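Local coordinates for protein NRD1 (Saccharomyces cerevisiae, PDB 3CLJ) that binds the phosphorylated C-terminal domain of RNA polymerase II as part of the Nrd1-Nab3-Sen1 transcription termination complex, at residues Lys41-Ile46 with Ala91-Thr96. Numbering follows the deposited sequence.
Sequences KIISLI and AHAINT
Ile43, on helix 39-52, meets Ala93 and Thr96, one turn apart on helix 90-111, where the two backbones come nearest, with 6.4 Å between Ile43 CA and Ala93 CA. The contact is small and apolar, and no hydrogen bond crosses it. Ile43 divides its two branches between the partners. Its CG1 lies against the methyl of Ala93, 3.6 Å from Ala93 CB, and Ile43 CD1 continues along that methyl at 3.8 Å from the same Ala93 CB. A chi1 of -67° sets CG1 beside the backbone N and CG2 anti to it, and this second branch meets the Thr96 methyl, with Ile43 CG2 and Thr96 CG2 a tight 3.5 Å apart. Thr96 also has its CG2 anti to its own backbone N, which turns the methyl to the isoleucine; Thr96 OG1 sits beside that N, anti to the carbonyl carbon, and 3.0 Å from His92 O. With an alanine here in place of Ile43, both branches are gone, which would probably leave the Ala93 and Thr96 methyls without this partner and open a gap between the helices. Nearby, His92 ND1 is hydrogen-bonded to Glu39 OE1, a polar link between the same two helices, while Ala93 also touches Tyr72 of helix 58-77. An isoleucine set over the Ala93-Thr96 face of helix 90-111 thus joins two helices of the all-helical CTD-interacting (CID) fold.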
loop_
_atom_site.group_PDB
_atom_site.type_symbol
_atom_site.label_atom_id
_atom_site.label_comp_id
_atom_site.label_asym_id
_atom_site.label_seq_id
_atom_site.Cartn_x
_atom_site.Cartn_y
_atom_site.Cartn_z
ATOM N N LYS A 41 10.690 -8.874 2.556
ATOM C CA LYS A 41 9.924 -9.060 3.779
ATOM C C LYS A 41 9.216 -7.781 4.316
ATOM O O LYS A 41 8.318 -7.889 5.165
ATOM C CB LYS A 41 10.729 -9.847 4.849
ATOM C CG LYS A 41 11.824 -9.109 5.594
ATOM C CD LYS A 41 12.548 -10.091 6.564
ATOM C CE LYS A 41 13.778 -9.392 7.215
ATOM N NZ LYS A 41 14.642 -10.166 8.203
ATOM N N ILE A 42 9.627 -6.599 3.842
ATOM C CA ILE A 42 8.892 -5.351 4.100
ATOM C C ILE A 42 7.560 -5.399 3.323
ATOM O O ILE A 42 6.481 -5.089 3.884
ATOM C CB ILE A 42 9.713 -4.087 3.687
ATOM C CG1 ILE A 42 10.909 -3.864 4.676
ATOM C CG2 ILE A 42 8.757 -2.841 3.453
ATOM C CD1 ILE A 42 12.166 -3.199 4.056
ATOM N N ILE A 43 7.652 -5.824 2.070
ATOM C CA ILE A 43 6.536 -5.850 1.130
ATOM C C ILE A 43 5.487 -6.915 1.543
ATOM O O ILE A 43 4.285 -6.589 1.620
ATOM C CB ILE A 43 7.061 -5.975 -0.356
ATOM C CG1 ILE A 43 7.837 -4.681 -0.767
ATOM C CG2 ILE A 43 5.932 -6.345 -1.362
ATOM C CD1 ILE A 43 6.951 -3.459 -0.993
ATOM N N SER A 44 5.945 -8.120 1.861
ATOM C CA SER A 44 5.048 -9.196 2.346
ATOM C C SER A 44 4.304 -8.753 3.608
ATOM O O SER A 44 3.065 -8.867 3.686
ATOM C CB SER A 44 5.766 -10.561 2.502
ATOM O OG SER A 44 6.465 -10.658 3.733
ATOM N N LEU A 45 5.016 -8.134 4.544
ATOM C CA LEU A 45 4.345 -7.628 5.731
ATOM C C LEU A 45 3.260 -6.579 5.493
ATOM O O LEU A 45 2.182 -6.672 6.093
ATOM C CB LEU A 45 5.324 -7.219 6.838
ATOM C CG LEU A 45 4.708 -6.820 8.200
ATOM C CD1 LEU A 45 3.821 -7.957 8.831
ATOM C CD2 LEU A 45 5.811 -6.372 9.232
ATOM N N ILE A 46 3.519 -5.596 4.619
ATOM C CA ILE A 46 2.553 -4.536 4.385
ATOM C C ILE A 46 1.371 -5.048 3.561
ATOM O O ILE A 46 0.269 -4.566 3.716
ATOM C CB ILE A 46 3.207 -3.194 3.842
ATOM C CG1 ILE A 46 3.606 -3.268 2.351
ATOM C CG2 ILE A 46 4.353 -2.720 4.811
ATOM C CD1 ILE A 46 4.155 -1.942 1.746
ATOM N N ALA A 91 12.217 -2.410 -8.104
ATOM C CA ALA A 91 11.440 -2.929 -9.222
ATOM C C ALA A 91 10.649 -4.185 -8.813
ATOM O O ALA A 91 9.469 -4.307 -9.126
ATOM C CB ALA A 91 12.350 -3.224 -10.402
ATOM N N HIS A 92 11.308 -5.087 -8.096
ATOM C CA HIS A 92 10.699 -6.325 -7.604
ATOM C C HIS A 92 9.578 -5.992 -6.585
ATOM O O HIS A 92 8.464 -6.525 -6.680
ATOM C CB HIS A 92 11.780 -7.214 -6.989
ATOM C CG HIS A 92 11.262 -8.500 -6.433
ATOM N ND1 HIS A 92 11.154 -8.737 -5.075
ATOM C CD2 HIS A 92 10.816 -9.620 -7.051
ATOM C CE1 HIS A 92 10.653 -9.945 -4.884
ATOM N NE2 HIS A 92 10.451 -10.505 -6.065
ATOM N N ALA A 93 9.890 -5.109 -5.638
ATOM C CA ALA A 93 8.925 -4.660 -4.641
ATOM C C ALA A 93 7.636 -4.189 -5.310
ATOM O O ALA A 93 6.542 -4.605 -4.904
ATOM C CB ALA A 93 9.525 -3.559 -3.752
ATOM N N ILE A 94 7.768 -3.330 -6.335
ATOM C CA ILE A 94 6.615 -2.772 -7.063
ATOM C C ILE A 94 5.897 -3.857 -7.867
ATOM O O ILE A 94 4.686 -3.802 -8.020
ATOM C CB ILE A 94 7.041 -1.593 -8.008
ATOM C CG1 ILE A 94 7.470 -0.370 -7.175
ATOM C CG2 ILE A 94 5.888 -1.160 -8.923
ATOM C CD1 ILE A 94 8.340 0.601 -7.998
ATOM N N ASN A 95 6.650 -4.833 -8.364
ATOM C CA ASN A 95 6.063 -5.951 -9.088
ATOM C C ASN A 95 5.244 -6.817 -8.189
ATOM O O ASN A 95 4.142 -7.160 -8.556
ATOM C CB ASN A 95 7.136 -6.773 -9.841
ATOM C CG ASN A 95 7.471 -6.162 -11.186
ATOM O OD1 ASN A 95 6.649 -5.404 -11.747
ATOM N ND2 ASN A 95 8.687 -6.456 -11.716
ATOM N N THR A 96 5.759 -7.087 -6.988
ATOM C CA THR A 96 5.052 -7.872 -5.955
ATOM C C THR A 96 3.725 -7.216 -5.541
ATOM O O THR A 96 2.706 -7.884 -5.451
ATOM C CB THR A 96 5.949 -8.083 -4.720
ATOM O OG1 THR A 96 7.141 -8.742 -5.141
ATOM C CG2 THR A 96 5.286 -8.942 -3.616
#